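PDB 5EP9: SnoN,Epimerase SnoN from Streptomyces nogalater, which acts as a non-heme iron, 2-oxoglutarate-dependent epimerase in the biosynthesis of nogalamycin. Local coordinates for residues S78-V83 with A135-A140; L123-K128 with L237-V242; F150-T155 with Y243-A248. All blocks are in the same frame, centred on the assembly; numbering follows the deposited sequence.

Overall arrangement
Three contacts show how residues far apart in sequence tie together parts of a jelly roll. Following the chain from the N terminus, interaction 1 closes the first loop, bringing 135-140 back to 78-83 across 51 intervening residues and tying the larger sheet to the smaller. Interaction 2 opens at 123-128, inside that loop, and closes at 237-242, so the two cross; both touch 2-oxoglutarate. Interaction 3 opens at 150-155, after interaction 1 has closed, and ends at 243-248, crossing interaction 2 and continuing its strand 236-245. Interactions 1 and 3 lie on opposite sides of the chain's centre, with their centres about 29 Å apart. Interactions 2 and 3 join the two SnoN portions of the engineered chain.

Interaction 1 (S78-V83 with A135-A140); sequences SGAGTV and ASVPTA. With AKG (2-oxoglutaric acid), chain E.
Val137 reaches Ala80, Thr82 and Val83 with its two methyl groups. Its first torsion (chi1 -54°) sets CG1 anti to the carbonyl carbon, and this methyl lies 3.4 Å from Ala80 O. CG2 lies against the Thr82 carbonyl carbon and meets Val83 CG2 at 4.0 Å, the two valine side chains crossing at about a right angle. A side chain on Gly81 would press on Val137 CG1, and the backbone angles there alone call for glycine. Both segments lie in the SnoN 14-202 portion and join the two sheets of the double-stranded beta-helix, or jelly roll, of the cupin clan: the start of strand 82-87 in the larger meets the approach to strand 139-142 in the smaller. Val137 N donates to Thr82 O at 3.0 Å (159° at the hydrogen), from above the carbonyl plane. That oxygen also accepts from a water, which donates to Val83 O and hydrogen-bonds to Ser136 OG, which also bonds to Asn230 N. Thr82 OG1 turns to Asp134 and Arg75. Val83 CG1 rests 3.6 Å from Thr139 OG1, whose hydroxyl donates to O4 of 2-oxoglutarate at 2.6 Å. Lys128 NZ hydrogen-bonds to Val83 O, Val137 O and Thr139 OG1.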
loop_
_atom_site.group_PDB
_atom_site.type_symbol
_atom_site.label_atom_id
_atom_site.label_comp_id
_atom_site.label_asym_id
_atom_site.label_seq_id
_atom_site.Cartn_x
_atom_site.Cartn_y
_atom_site.Cartn_z
ATOM N N SER A 78 -17.784 -7.959 0.179
ATOM C CA SER A 78 -18.596 -7.554 -1.013
ATOM C C SER A 78 -19.721 -8.561 -1.066
ATOM O O SER A 78 -19.830 -9.432 -0.197
ATOM C CB SER A 78 -17.755 -7.476 -2.324
ATOM O OG SER A 78 -17.176 -8.744 -2.715
ATOM N N GLY A 79 -20.573 -8.423 -2.055
ATOM C CA GLY A 79 -21.653 -9.440 -2.316
ATOM C C GLY A 79 -21.031 -10.784 -2.640
ATOM O O GLY A 79 -21.447 -11.811 -2.105
ATOM N N ALA A 80 -19.963 -10.718 -3.449
ATOM C CA ALA A 80 -19.112 -11.886 -3.844
ATOM C C ALA A 80 -18.553 -12.688 -2.647
ATOM O O ALA A 80 -18.402 -13.936 -2.739
ATOM C CB ALA A 80 -17.948 -11.474 -4.770
ATOM N N GLY A 81 -18.256 -11.979 -1.543
ATOM C CA GLY A 81 -17.730 -12.606 -0.299
ATOM C C GLY A 81 -16.635 -11.762 0.320
ATOM O O GLY A 81 -16.563 -10.577 0.096
ATOM N N THR A 82 -15.729 -12.417 1.020
ATOM C CA THR A 82 -14.679 -11.721 1.711
ATOM C C THR A 82 -13.424 -11.488 0.874
ATOM O O THR A 82 -12.614 -12.364 0.601
ATOM C CB THR A 82 -14.290 -12.391 3.024
ATOM O OG1 THR A 82 -15.478 -12.550 3.825
ATOM C CG2 THR A 82 -13.215 -11.570 3.775
ATOM N N VAL A 83 -13.217 -10.208 0.675
ATOM C CA VAL A 83 -12.089 -9.688 -0.057
ATOM C C VAL A 83 -10.871 -9.814 0.818
ATOM O O VAL A 83 -9.824 -10.279 0.381
ATOM C CB VAL A 83 -12.318 -8.221 -0.496
ATOM C CG1 VAL A 83 -11.126 -7.739 -1.244
ATOM C CG2 VAL A 83 -13.577 -8.051 -1.396
ATOM N N ALA A 135 -15.278 -18.292 2.049
ATOM C CA ALA A 135 -14.172 -18.366 1.098
ATOM C C ALA A 135 -13.660 -16.969 0.774
ATOM O O ALA A 135 -14.392 -16.028 0.614
ATOM C CB ALA A 135 -14.588 -19.103 -0.214
ATOM N N SER A 136 -12.360 -16.900 0.683
ATOM C CA SER A 136 -11.636 -15.793 0.107
ATOM C C SER A 136 -12.123 -15.537 -1.344
ATOM O O SER A 136 -12.227 -16.450 -2.112
ATOM C CB SER A 136 -10.139 -16.187 0.071
ATOM O OG SER A 136 -9.349 -15.183 -0.457
ATOM N N VAL A 137 -12.258 -14.259 -1.690
ATOM C CA VAL A 137 -12.552 -13.803 -3.042
ATOM C C VAL A 137 -11.460 -12.846 -3.527
ATOM O O VAL A 137 -10.654 -12.363 -2.710
ATOM C CB VAL A 137 -13.971 -13.227 -3.182
ATOM C CG1 VAL A 137 -14.991 -14.263 -2.669
ATOM C CG2 VAL A 137 -14.111 -11.869 -2.486
ATOM N N PRO A 138 -11.430 -12.552 -4.845
ATOM C CA PRO A 138 -10.411 -11.620 -5.361
ATOM C C PRO A 138 -10.577 -10.186 -4.861
ATOM O O PRO A 138 -11.668 -9.767 -4.441
ATOM C CB PRO A 138 -10.596 -11.640 -6.901
ATOM C CG PRO A 138 -11.373 -12.897 -7.142
ATOM C CD PRO A 138 -12.260 -13.112 -5.929
ATOM N N THR A 139 -9.531 -9.446 -4.972
ATOM C CA THR A 139 -9.602 -8.017 -4.860
ATOM C C THR A 139 -9.859 -7.457 -6.288
ATOM O O THR A 139 -8.991 -7.557 -7.121
ATOM C CB THR A 139 -8.271 -7.439 -4.332
ATOM O OG1 THR A 139 -7.989 -8.006 -3.064
ATOM C CG2 THR A 139 -8.454 -5.947 -4.091
ATOM N N ALA A 140 -11.029 -6.843 -6.514
ATOM C CA ALA A 140 -11.392 -6.278 -7.789
ATOM C C ALA A 140 -10.445 -5.118 -8.255
ATOM O O ALA A 140 -9.849 -4.404 -7.445
ATOM C CB ALA A 140 -12.832 -5.783 -7.747
HETATM C C1 AKG E . -3.295 -1.901 -2.356
HETATM O O1 AKG E . -3.456 -0.741 -2.814
HETATM O O2 AKG E . -2.293 -2.216 -1.667
HETATM C C2 AKG E . -4.281 -2.961 -2.673
HETATM O O5 AKG E . -5.272 -2.672 -3.374
HETATM C C3 AKG E . -4.025 -4.370 -2.090
HETATM C C4 AKG E . -4.945 -5.483 -2.581
HETATM C C5 AKG E . -4.710 -6.851 -1.982
HETATM O O3 AKG E . -3.749 -7.022 -1.210
HETATM O O4 AKG E . -5.518 -7.796 -2.237
HETATM O O HOH W 1 -9.906 -13.013 0.938
#

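Interaction 2 (L123-K128 with L237-V242); sequences LEVLLK and LSTSAV. With AKG (2-oxoglutaric acid), chain E.
Ser240 and Leu126 meet beneath 2-oxoglutarate, on two neighbouring antiparallel strands in the larger sheet of the jelly roll. Ser240 OG, anti to its backbone N (chi1 -168°), donates to O2 of the ligand at 3.0 Å. Leu126 CD1 packs on Ser240 CB at 3.8 Å and lies 3.6 Å from the ligand's O3, at the other carboxylate. Trp160 and Arg236 also hydrogen-bond to 2-oxoglutarate.

Behind this first shell, the backbone fixes both residues. Glu124 with Ser240 and Leu126 with Ser238 are hydrogen-bonded pairs, each with two N-H...O bonds; that from Glu124 N to Ser240 O is 2.8 Å long and nearly straight at 177°. The strands belong to the two SnoN portions of the engineered chain, 14-202 and 203-305.

The opposite face is largely apolar. Leu123 CD2 lies 4.1 Å from Thr239 CB, the side chains crossing obliquely, and Leu123 CD1 reaches Ala241 CB at 4.2 Å. An alanine in place of Leu123 would probably open a gap beside Thr239 and Ala241, which would lose their contacts with the two methyls. Farther along, Leu127 CD1 and Leu237 CD2 touch, the two side chains running alongside one another, while helix 54-70 packs on Val125 and Leu237. Back on the ligand's face, a water donates to Leu126 O at 2.8 Å and hydrogen-bonds to Ser238 OG at 2.7 Å.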
loop_
_atom_site.group_PDB
_atom_site.type_symbol
_atom_site.label_atom_id
_atom_site.label_comp_id
_atom_site.label_asym_id
_atom_site.label_seq_id
_atom_site.Cartn_x
_atom_site.Cartn_y
_atom_site.Cartn_z
ATOM N N LEU A 123 -0.244 2.515 7.564
ATOM C CA LEU A 123 0.069 1.123 7.303
ATOM C C LEU A 123 -1.107 0.256 7.661
ATOM O O LEU A 123 -1.658 0.388 8.756
ATOM C CB LEU A 123 1.300 0.677 8.016
ATOM C CG LEU A 123 1.759 -0.785 7.713
ATOM C CD1 LEU A 123 3.254 -0.934 7.697
ATOM C CD2 LEU A 123 1.152 -1.815 8.665
ATOM N N GLU A 124 -1.427 -0.674 6.778
ATOM C CA GLU A 124 -2.409 -1.755 7.108
ATOM C C GLU A 124 -1.834 -3.149 7.103
ATOM O O GLU A 124 -0.955 -3.433 6.327
ATOM C CB GLU A 124 -3.593 -1.677 6.163
ATOM C CG GLU A 124 -4.411 -0.387 6.347
ATOM C CD GLU A 124 -5.484 -0.187 5.210
ATOM O OE1 GLU A 124 -5.419 -0.869 4.159
ATOM O OE2 GLU A 124 -6.434 0.575 5.410
ATOM N N VAL A 125 -2.353 -4.036 7.943
ATOM C CA VAL A 125 -1.989 -5.422 7.906
ATOM C C VAL A 125 -3.071 -6.155 7.139
ATOM O O VAL A 125 -4.201 -6.083 7.557
ATOM C CB VAL A 125 -1.888 -6.001 9.321
ATOM C CG1 VAL A 125 -1.580 -7.484 9.321
ATOM C CG2 VAL A 125 -0.829 -5.280 10.140
ATOM N N LEU A 126 -2.713 -6.939 6.112
ATOM C CA LEU A 126 -3.719 -7.549 5.247
ATOM C C LEU A 126 -3.710 -9.046 5.374
ATOM O O LEU A 126 -2.670 -9.641 5.378
ATOM C CB LEU A 126 -3.552 -7.162 3.780
ATOM C CG LEU A 126 -3.361 -5.683 3.503
ATOM C CD1 LEU A 126 -3.176 -5.467 1.999
ATOM C CD2 LEU A 126 -4.532 -4.870 3.966
ATOM N N LEU A 127 -4.898 -9.620 5.456
ATOM C CA LEU A 127 -5.110 -11.059 5.492
ATOM C C LEU A 127 -6.179 -11.499 4.452
ATOM O O LEU A 127 -7.293 -11.023 4.477
ATOM C CB LEU A 127 -5.630 -11.436 6.862
ATOM C CG LEU A 127 -6.123 -12.862 7.083
ATOM C CD1 LEU A 127 -4.993 -13.864 6.927
ATOM C CD2 LEU A 127 -6.788 -12.997 8.457
ATOM N N LYS A 128 -5.795 -12.412 3.595
ATOM C CA LYS A 128 -6.727 -13.230 2.826
ATOM C C LYS A 128 -6.576 -14.655 3.154
ATOM O O LYS A 128 -5.508 -15.215 3.073
ATOM C CB LYS A 128 -6.511 -13.167 1.298
ATOM C CG LYS A 128 -6.929 -11.946 0.615
ATOM C CD LYS A 128 -6.900 -12.246 -0.918
ATOM C CE LYS A 128 -7.086 -10.972 -1.719
ATOM N NZ LYS A 128 -8.492 -10.721 -2.075
ATOM N N LEU A 237 -0.557 -13.162 4.075
ATOM C CA LEU A 237 -0.267 -12.129 5.071
ATOM C C LEU A 237 0.772 -11.182 4.552
ATOM O O LEU A 237 1.820 -11.623 3.978
ATOM C CB LEU A 237 0.279 -12.736 6.370
ATOM C CG LEU A 237 -0.793 -13.444 7.202
ATOM C CD1 LEU A 237 -0.265 -14.559 8.107
ATOM C CD2 LEU A 237 -1.547 -12.474 8.079
ATOM N N SER A 238 0.455 -9.890 4.707
ATOM C CA SER A 238 1.290 -8.845 4.142
ATOM C C SER A 238 0.966 -7.575 4.838
ATOM O O SER A 238 -0.062 -7.471 5.556
ATOM C CB SER A 238 1.003 -8.682 2.610
ATOM O OG SER A 238 -0.367 -8.391 2.373
ATOM N N THR A 239 1.758 -6.581 4.537
ATOM C CA THR A 239 1.389 -5.241 4.893
ATOM C C THR A 239 1.337 -4.351 3.677
ATOM O O THR A 239 2.133 -4.537 2.789
ATOM C CB THR A 239 2.374 -4.595 5.933
ATOM O OG1 THR A 239 3.674 -4.518 5.357
ATOM C CG2 THR A 239 2.424 -5.409 7.197
ATOM N N SER A 240 0.551 -3.281 3.806
ATOM C CA SER A 240 0.423 -2.253 2.789
ATOM C C SER A 240 0.504 -0.871 3.383
ATOM O O SER A 240 -0.271 -0.518 4.250
ATOM C CB SER A 240 -0.919 -2.460 2.041
ATOM O OG SER A 240 -0.964 -1.697 0.925
ATOM N N ALA A 241 1.518 -0.136 2.971
ATOM C CA ALA A 241 1.768 1.162 3.487
ATOM C C ALA A 241 1.679 2.202 2.384
ATOM O O ALA A 241 2.314 2.066 1.360
ATOM C CB ALA A 241 3.158 1.246 4.137
ATOM N N VAL A 242 0.958 3.269 2.660
ATOM C CA VAL A 242 0.787 4.415 1.751
ATOM C C VAL A 242 1.680 5.576 2.216
ATOM O O VAL A 242 1.660 5.953 3.360
ATOM C CB VAL A 242 -0.685 4.867 1.748
ATOM C CG1 VAL A 242 -0.891 6.072 0.856
ATOM C CG2 VAL A 242 -1.592 3.710 1.308
HETATM C C1 AKG E . -3.295 -1.901 -2.356
HETATM O O1 AKG E . -3.456 -0.741 -2.814
HETATM O O2 AKG E . -2.293 -2.216 -1.667
HETATM C C2 AKG E . -4.281 -2.961 -2.673
HETATM O O5 AKG E . -5.272 -2.672 -3.374
HETATM C C3 AKG E . -4.025 -4.370 -2.090
HETATM C C4 AKG E . -4.945 -5.483 -2.581
HETATM C C5 AKG E . -4.710 -6.851 -1.982
HETATM O O3 AKG E . -3.749 -7.022 -1.210
HETATM O O4 AKG E . -5.518 -7.796 -2.237
HETATM O O HOH W 2 -2.179 -10.301 2.679
#

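Interaction 3 (F150-T155 with Y243-A248); sequences FSTAGT and YMDATA
Phe150 and Met244 each turn CG into the crowded position between backbone N and carbonyl carbon (chi1 49° and 62°), and the methionine chain then runs extended, so that its sulfur passes over the ring. The result is a Met-aromatic contact: Met244 SD stands 3.9 Å from the centroid of the Phe150 ring, only 6° off the normal. Nearer the backbone, Met244 CB touches ring atom Phe150 CE1 at 3.6 Å. Phe121 adds an edge-to-face contact with the same ring, and Phe148 meets it with its plane nearly parallel.

The contact joins the loop ahead of strand 157-162 to the end of strand 236-245 in the larger jelly-roll sheet. The side chain of Phe150 is about 12 Å from the bound iron(III) ion. The contact spans the two SnoN portions, 14-202 and 203-305, of the engineered chain. Two type I turns meet here, Phe150 to Ala153 and Asp245 to Ala248. Between them Thr152 crosses Asp245 at about a right angle, its OG1 lying 3.5 Å from Ala248 CB and 3.6 Å from Asp245 CB.

No direct hydrogen bond links the segments; waters do so instead. One accepts from Asp245 N, donates to Thr152 O and hydrogen-bonds to Thr152 OG1. A second joins Thr155 OG1 to Asp245 OD2, and a third joins Ser151 OG to Thr247 O; Ser151 OG also bonds to Ala249 N. In the Asp245 to Ala248 turn, Asp245 OD1 accepts from Thr247 N, two residues on, forming an Asx turn, and takes a second donor in Thr247 OG1. Thr247 N approaches the anti lone pair of Asp245 OD1 at 2.8 Å, while Thr247 OG1 donates to Asp245 OD1 at 2.7 Å from above the carboxylate plane.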
loop_
_atom_site.group_PDB
_atom_site.type_symbol
_atom_site.label_atom_id
_atom_site.label_comp_id
_atom_site.label_asym_id
_atom_site.label_seq_id
_atom_site.Cartn_x
_atom_site.Cartn_y
_atom_site.Cartn_z
ATOM N N PHE A 150 -6.073 13.370 0.532
ATOM C CA PHE A 150 -5.062 14.406 0.571
ATOM C C PHE A 150 -4.769 14.920 -0.849
ATOM O O PHE A 150 -5.010 14.256 -1.864
ATOM C CB PHE A 150 -3.825 13.931 1.330
ATOM C CG PHE A 150 -3.288 12.579 0.918
ATOM C CD1 PHE A 150 -2.398 12.497 -0.132
ATOM C CD2 PHE A 150 -3.611 11.433 1.603
ATOM C CE1 PHE A 150 -1.845 11.307 -0.531
ATOM C CE2 PHE A 150 -3.098 10.236 1.207
ATOM C CZ PHE A 150 -2.213 10.158 0.145
ATOM N N SER A 151 -4.161 16.075 -0.856
ATOM C CA SER A 151 -3.952 16.921 -2.039
ATOM C C SER A 151 -3.057 16.283 -3.082
ATOM O O SER A 151 -3.243 16.494 -4.238
ATOM C CB SER A 151 -3.372 18.311 -1.568
ATOM O OG SER A 151 -2.130 18.137 -0.877
ATOM N N THR A 152 -2.123 15.431 -2.648
ATOM C CA THR A 152 -1.159 14.797 -3.558
ATOM C C THR A 152 -1.456 13.329 -3.832
ATOM O O THR A 152 -0.595 12.552 -4.128
ATOM C CB THR A 152 0.252 14.934 -3.002
ATOM O OG1 THR A 152 0.298 14.343 -1.701
ATOM C CG2 THR A 152 0.634 16.416 -2.900
ATOM N N ALA A 153 -2.721 12.984 -3.668
ATOM C CA ALA A 153 -3.206 11.629 -3.889
ATOM C C ALA A 153 -2.740 11.004 -5.205
ATOM O O ALA A 153 -2.339 9.841 -5.237
ATOM C CB ALA A 153 -4.748 11.645 -3.898
ATOM N N GLY A 154 -2.818 11.820 -6.254
ATOM C CA GLY A 154 -2.404 11.488 -7.585
ATOM C C GLY A 154 -0.954 11.067 -7.763
ATOM O O GLY A 154 -0.627 10.478 -8.799
ATOM N N THR A 155 -0.070 11.329 -6.775
ATOM C CA THR A 155 1.341 10.890 -6.884
ATOM C C THR A 155 1.782 10.018 -5.688
ATOM O O THR A 155 2.937 9.662 -5.581
ATOM C CB THR A 155 2.330 12.057 -6.946
ATOM O OG1 THR A 155 2.095 12.911 -5.828
ATOM C CG2 THR A 155 2.128 12.805 -8.233
ATOM N N TYR A 243 2.534 5.970 1.320
ATOM C CA TYR A 243 3.395 7.122 1.433
ATOM C C TYR A 243 2.927 8.280 0.489
ATOM O O TYR A 243 2.430 8.062 -0.643
ATOM C CB TYR A 243 4.803 6.754 1.048
ATOM C CG TYR A 243 5.307 5.582 1.856
ATOM C CD1 TYR A 243 5.540 5.717 3.210
ATOM C CD2 TYR A 243 5.470 4.321 1.304
ATOM C CE1 TYR A 243 5.968 4.657 3.985
ATOM C CE2 TYR A 243 5.919 3.261 2.097
ATOM C CZ TYR A 243 6.154 3.415 3.414
ATOM O OH TYR A 243 6.601 2.366 4.189
ATOM N N MET A 244 3.092 9.479 0.985
ATOM C CA MET A 244 2.589 10.678 0.348
ATOM C C MET A 244 3.672 11.704 0.357
ATOM O O MET A 244 4.523 11.731 1.215
ATOM C CB MET A 244 1.340 11.228 1.043
ATOM C CG MET A 244 1.561 11.665 2.493
ATOM S SD MET A 244 -0.077 11.935 3.271
ATOM C CE MET A 244 0.539 12.285 4.923
ATOM N N ASP A 245 3.560 12.617 -0.586
ATOM C CA ASP A 245 4.423 13.800 -0.641
ATOM C C ASP A 245 4.462 14.510 0.693
ATOM O O ASP A 245 3.420 14.684 1.333
ATOM C CB ASP A 245 3.842 14.780 -1.617
ATOM C CG ASP A 245 4.855 15.811 -2.080
ATOM O OD1 ASP A 245 5.286 16.708 -1.357
ATOM O OD2 ASP A 245 5.169 15.768 -3.299
ATOM N N ALA A 246 5.644 14.932 1.090
ATOM C CA ALA A 246 5.787 15.643 2.343
ATOM C C ALA A 246 4.990 16.972 2.416
ATOM O O ALA A 246 4.736 17.451 3.486
ATOM C CB ALA A 246 7.251 15.907 2.633
ATOM N N THR A 247 4.619 17.527 1.282
ATOM C CA THR A 247 3.731 18.703 1.259
ATOM C C THR A 247 2.224 18.389 1.210
ATOM O O THR A 247 1.426 19.239 0.966
ATOM C CB THR A 247 4.016 19.580 0.020
ATOM O OG1 THR A 247 3.719 18.847 -1.179
ATOM C CG2 THR A 247 5.490 20.075 0.004
ATOM N N ALA A 248 1.861 17.145 1.381
ATOM C CA ALA A 248 0.470 16.778 1.403
ATOM C C ALA A 248 -0.372 17.573 2.393
ATOM O O ALA A 248 -0.006 17.729 3.530
ATOM C CB ALA A 248 0.317 15.314 1.711
HETATM O O HOH W 3 -0.050 19.849 -1.452
HETATM O O HOH W 4 1.636 12.014 -2.679
HETATM O O HOH W 5 4.387 14.072 -5.368
#